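Local coordinates for ABC-type transport system, sugar-family extracellular solute-binding protein (Peptoclostridium difficile 630, PDB 6HNJ), which probably binds a small solute, perhaps a sugar-like one, outside the cell and delivers it to an ABC transporter, at residues Ile150-Ala155 with Ile209-Val214; Asn196-Gly201 with Pro225-Ile230. The protein carries 1 engineered substitution. One frame throughout, in Å; residues are numbered along the deposited sequence.

Both interactions lie in the domain built on the parallel sheet of strands 186-192, 157-163, 211-214 and 238-240, with centres about 17 Å apart. Along the chain their segments alternate: 150-155, 196-201, 209-214, then 225-230. Interaction 1 sets the turn entering strand 157-163 beside the N-terminal end of segment 209-214. Interaction 2 pairs helix 198-205, which leads to strand 211-214, with helix 224-233, which follows that strand after the short helix 218-221. The two contacts meet where Leu212 CD2 packs 3.5 Å from Val227 CG1. Strand 211-214 therefore connects them, joining turn and helix layer in one lobe of what is probably a two-lobed binding protein.

Interaction 1 of 2, residues Ile150-Ala155 with Ile209-Val214; sequences IFAPKA and IDVLYV. With EDO (1,2-ethanediol), chain F; EDO (1,2-ethanediol), chain E.
Asp210 OD2 is held by three partners: the backbone N-H groups of Lys156 and Thr157 bond to it, and an ethanediol (chain E) adds its O1 at 2.9 Å from Asp210 OD2. The site lies in a parallel-sheet domain of the type I periplasmic-binding-protein fold, where the chain leaves helix 148-151, turns, and enters strand 157-163 beside strand 211-214. Aspartate suits the place because its carboxylate accepts the backbone N-H groups of Lys156 and Thr157, where the chain passes from the turn into that strand. Its first torsion (chi1 -56°) swings the carboxylate toward the turn, where Asp210 OD2 comes 3.7 Å from Ala155 CA, while the methylene lies against a methyl, Asp210 CB to Ala155 CB being 3.8 Å.

Residues 152-155 form a type I beta turn, closed by Ala155 N bonding to Ala152 O at 3.1 Å. Pro153 fits its second position, where the ring's restricted phi matches the turn. The second ethanediol (chain F), like the first probably from the crystallisation liquor, takes a bond from Lys154 N to its O2 at 3.0 Å and 151°.

Small alanines at both ends of the turn let it settle close over the strand. Beneath them the beta-branched Val211 supplies an apolar surface: its CG1 stands between backbone N and carbonyl carbon (chi1 59°) and comes within 4.4 Å of Ala155 CB, whereas Ala152 CB rests 3.9 Å from Val211 CB.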
# COMPACT_ATOMS: atom_id res chain seq x y z
N ILE A 150 5.53 15.71 14.64
CA ILE A 150 6.96 15.39 14.77
C ILE A 150 7.76 16.31 13.84
O ILE A 150 8.68 16.99 14.26
CB ILE A 150 7.22 13.90 14.46
CG1 ILE A 150 6.42 13.05 15.45
CG2 ILE A 150 8.71 13.56 14.53
CD1 ILE A 150 6.44 11.57 15.24
N PHE A 151 7.38 16.36 12.56
CA PHE A 151 8.28 16.97 11.58
C PHE A 151 7.90 18.35 11.14
O PHE A 151 8.70 19.04 10.45
CB PHE A 151 8.44 16.03 10.38
CG PHE A 151 8.96 14.69 10.74
CD1 PHE A 151 10.28 14.56 11.16
CD2 PHE A 151 8.17 13.58 10.66
CE1 PHE A 151 10.79 13.33 11.50
CE2 PHE A 151 8.66 12.34 10.98
CZ PHE A 151 9.98 12.21 11.42
N ALA A 152 6.70 18.78 11.49
CA ALA A 152 6.27 20.14 11.18
C ALA A 152 5.43 20.70 12.33
O ALA A 152 4.29 21.08 12.13
CB ALA A 152 5.50 20.13 9.87
N PRO A 153 6.02 20.76 13.55
CA PRO A 153 5.23 21.05 14.77
C PRO A 153 4.45 22.33 14.77
O PRO A 153 3.36 22.35 15.30
CB PRO A 153 6.29 21.10 15.90
CG PRO A 153 7.58 20.69 15.32
CD PRO A 153 7.46 20.61 13.83
N LYS A 154 5.00 23.41 14.21
CA LYS A 154 4.33 24.70 14.25
C LYS A 154 3.52 24.98 12.98
O LYS A 154 3.16 26.13 12.74
CB LYS A 154 5.34 25.85 14.49
CG LYS A 154 6.54 25.50 15.40
CD LYS A 154 6.92 26.59 16.42
CE LYS A 154 7.07 27.98 15.83
NZ LYS A 154 7.90 28.01 14.59
N ALA A 155 3.24 23.96 12.16
CA ALA A 155 2.54 24.15 10.88
C ALA A 155 1.14 24.74 11.01
O ALA A 155 0.38 24.39 11.90
CB ALA A 155 2.44 22.82 10.13
N ILE A 209 3.21 27.13 2.09
CA ILE A 209 2.89 25.95 2.90
C ILE A 209 3.98 25.68 3.92
O ILE A 209 5.12 26.13 3.75
CB ILE A 209 2.65 24.68 2.02
CG1 ILE A 209 3.95 24.21 1.36
CG2 ILE A 209 1.61 24.99 0.95
CD1 ILE A 209 3.81 22.92 0.54
N ASP A 210 3.64 24.93 4.96
CA ASP A 210 4.59 24.55 5.98
C ASP A 210 5.02 23.06 5.90
O ASP A 210 6.02 22.65 6.53
CB ASP A 210 4.02 24.88 7.37
CG ASP A 210 3.62 26.37 7.53
OD1 ASP A 210 4.41 27.27 7.14
OD2 ASP A 210 2.53 26.63 8.07
N VAL A 211 4.23 22.25 5.19
CA VAL A 211 4.44 20.82 5.02
C VAL A 211 3.70 20.44 3.71
O VAL A 211 2.64 21.04 3.40
CB VAL A 211 3.94 20.03 6.25
CG1 VAL A 211 2.45 20.25 6.51
CG2 VAL A 211 4.23 18.57 6.09
N LEU A 212 4.26 19.50 2.95
CA LEU A 212 3.62 18.93 1.74
C LEU A 212 3.23 17.48 2.03
O LEU A 212 4.03 16.73 2.62
CB LEU A 212 4.58 18.93 0.57
CG LEU A 212 4.04 18.41 -0.77
CD1 LEU A 212 3.04 19.42 -1.31
CD2 LEU A 212 5.11 18.10 -1.80
N TYR A 213 2.02 17.11 1.65
CA TYR A 213 1.57 15.72 1.67
C TYR A 213 1.53 15.21 0.25
O TYR A 213 0.88 15.81 -0.60
CB TYR A 213 0.19 15.57 2.28
CG TYR A 213 -0.27 14.14 2.40
CD1 TYR A 213 0.24 13.32 3.38
CD2 TYR A 213 -1.22 13.61 1.53
CE1 TYR A 213 -0.20 12.00 3.52
CE2 TYR A 213 -1.67 12.31 1.66
CZ TYR A 213 -1.13 11.51 2.65
OH TYR A 213 -1.55 10.21 2.83
N VAL A 214 2.25 14.12 -0.00
CA VAL A 214 2.22 13.42 -1.28
C VAL A 214 1.34 12.17 -1.16
O VAL A 214 1.75 11.19 -0.52
CB VAL A 214 3.64 13.05 -1.73
CG1 VAL A 214 3.59 12.26 -3.03
CG2 VAL A 214 4.47 14.33 -1.95
C1 EDO F . 6.20 25.22 10.46
O1 EDO F . 5.81 26.60 10.55
C2 EDO F . 7.36 24.90 11.41
O2 EDO F . 7.15 23.65 12.09
C1 EDO E . 2.02 30.24 6.15
O1 EDO E . 1.58 29.10 6.90
C2 EDO E . 3.54 30.29 6.13
O2 EDO E . 3.99 29.62 4.95

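Interaction 2 of 2, residues Asn196-Gly201 with Pro225-Ile230; sequences NEVNQG and PIVSKI
Val198 and Val227 form the close, buried part of this contact, with Val198 CG1 only 3.7 Å from Val227 CG2. The two side chains cross at about a right angle, and one methyl from each does the touching. In Val198 that branch extends opposite the backbone N (chi1 172°), which carries it across to the second helix. Valine fits here because a short, branched side chain can pack where the two helices lie close, and Ile192 and Ser223 also pack against Val198. Val198 CG1 reaches Ile226 CG2 as well, but at a looser 4.3 Å.

Toward solvent the character changes. The exposed Asn199 lies across from Ile226 and Ile230. Its modelled OD1 lies 2.9 Å from Ile226 CG2, too short for an oxygen beside a methyl, so the placement of this amide is doubtful. A polar residue suits this exposed edge, while the isoleucines, one helical turn apart, present apolar branches to the neighbouring helix. Ile230 CD1 approaches Asn199 O at 3.8 Å, and its side chain also meets Ile202, as does that of Val227.

Helices 198-205 and 224-233 thus pack side by side as the connecting helices of two successive beta-alpha-beta crossovers, 186-192 to 211-214 and 211-214 to 238-240, as expected of a Rossmann-like lobe in a type I periplasmic-binding-protein fold.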
# COMPACT_ATOMS: atom_id res chain seq x y z
N ASN A 196 5.45 17.16 -16.58
CA ASN A 196 6.17 18.43 -16.82
C ASN A 196 5.65 19.66 -16.00
O ASN A 196 6.31 20.69 -15.95
CB ASN A 196 6.23 18.75 -18.31
CG ASN A 196 4.88 19.12 -18.91
OD1 ASN A 196 4.13 19.87 -18.33
ND2 ASN A 196 4.59 18.58 -20.08
N GLU A 197 4.50 19.52 -15.36
CA GLU A 197 3.98 20.55 -14.42
C GLU A 197 4.51 20.43 -12.98
O GLU A 197 4.29 21.33 -12.18
CB GLU A 197 2.45 20.49 -14.39
CG GLU A 197 1.77 20.83 -15.72
CD GLU A 197 0.26 20.57 -15.66
OE1 GLU A 197 -0.18 19.42 -15.59
OE2 GLU A 197 -0.51 21.54 -15.66
N VAL A 198 5.21 19.34 -12.63
CA VAL A 198 5.65 19.14 -11.22
C VAL A 198 6.63 20.21 -10.73
O VAL A 198 6.39 20.80 -9.68
CB VAL A 198 6.19 17.72 -10.99
CG1 VAL A 198 6.81 17.57 -9.60
CG2 VAL A 198 5.04 16.72 -11.14
N ASN A 199 7.73 20.40 -11.44
CA ASN A 199 8.74 21.45 -11.11
C ASN A 199 8.11 22.78 -10.73
O ASN A 199 8.30 23.29 -9.62
CB ASN A 199 9.61 21.74 -12.34
CG ASN A 199 10.75 20.79 -12.50
OD1 ASN A 199 11.41 20.45 -11.52
ND2 ASN A 199 11.05 20.41 -13.75
N GLN A 200 7.34 23.33 -11.67
CA GLN A 200 6.72 24.64 -11.53
C GLN A 200 5.64 24.60 -10.45
O GLN A 200 5.48 25.56 -9.70
CB GLN A 200 6.11 25.13 -12.86
CG GLN A 200 7.10 25.29 -14.03
CD GLN A 200 7.11 24.11 -15.03
OE1 GLN A 200 7.35 22.95 -14.65
NE2 GLN A 200 6.84 24.41 -16.29
N GLY A 201 4.90 23.50 -10.37
CA GLY A 201 3.90 23.32 -9.33
C GLY A 201 4.44 23.40 -7.89
O GLY A 201 3.89 24.12 -7.07
N PRO A 225 12.05 12.74 -6.60
CA PRO A 225 13.40 13.36 -6.59
C PRO A 225 13.40 14.86 -6.88
O PRO A 225 14.16 15.61 -6.28
CB PRO A 225 14.19 12.53 -7.63
CG PRO A 225 13.50 11.18 -7.55
CD PRO A 225 12.03 11.53 -7.43
N ILE A 226 12.49 15.31 -7.75
CA ILE A 226 12.35 16.73 -8.07
C ILE A 226 11.70 17.51 -6.92
O ILE A 226 12.11 18.61 -6.56
CB ILE A 226 11.46 16.87 -9.34
CG1 ILE A 226 12.18 16.26 -10.56
CG2 ILE A 226 11.05 18.32 -9.57
CD1 ILE A 226 11.31 16.18 -11.79
N VAL A 227 10.60 16.96 -6.40
CA VAL A 227 9.86 17.55 -5.29
C VAL A 227 10.77 17.65 -4.04
O VAL A 227 10.82 18.68 -3.40
CB VAL A 227 8.60 16.71 -4.95
CG1 VAL A 227 7.88 17.25 -3.71
CG2 VAL A 227 7.64 16.66 -6.13
N SER A 228 11.52 16.60 -3.76
CA SER A 228 12.34 16.55 -2.60
C SER A 228 13.39 17.65 -2.63
O SER A 228 13.64 18.27 -1.59
CB SER A 228 13.06 15.23 -2.48
OG SER A 228 13.84 15.19 -1.31
N LYS A 229 14.01 17.88 -3.78
CA LYS A 229 15.05 18.94 -3.89
C LYS A 229 14.56 20.35 -3.64
O LYS A 229 15.20 21.14 -2.95
CB LYS A 229 15.74 18.90 -5.24
CG LYS A 229 16.78 17.80 -5.29
CD LYS A 229 17.86 18.07 -6.32
CE LYS A 229 17.64 17.30 -7.59
NZ LYS A 229 18.23 15.94 -7.46
N ILE A 230 13.42 20.67 -4.23
CA ILE A 230 12.83 21.97 -4.09
C ILE A 230 12.33 22.12 -2.66
O ILE A 230 12.60 23.13 -2.01
CB ILE A 230 11.71 22.21 -5.13
CG1 ILE A 230 12.30 22.10 -6.55
CG2 ILE A 230 11.07 23.57 -4.93
CD1 ILE A 230 11.31 21.90 -7.67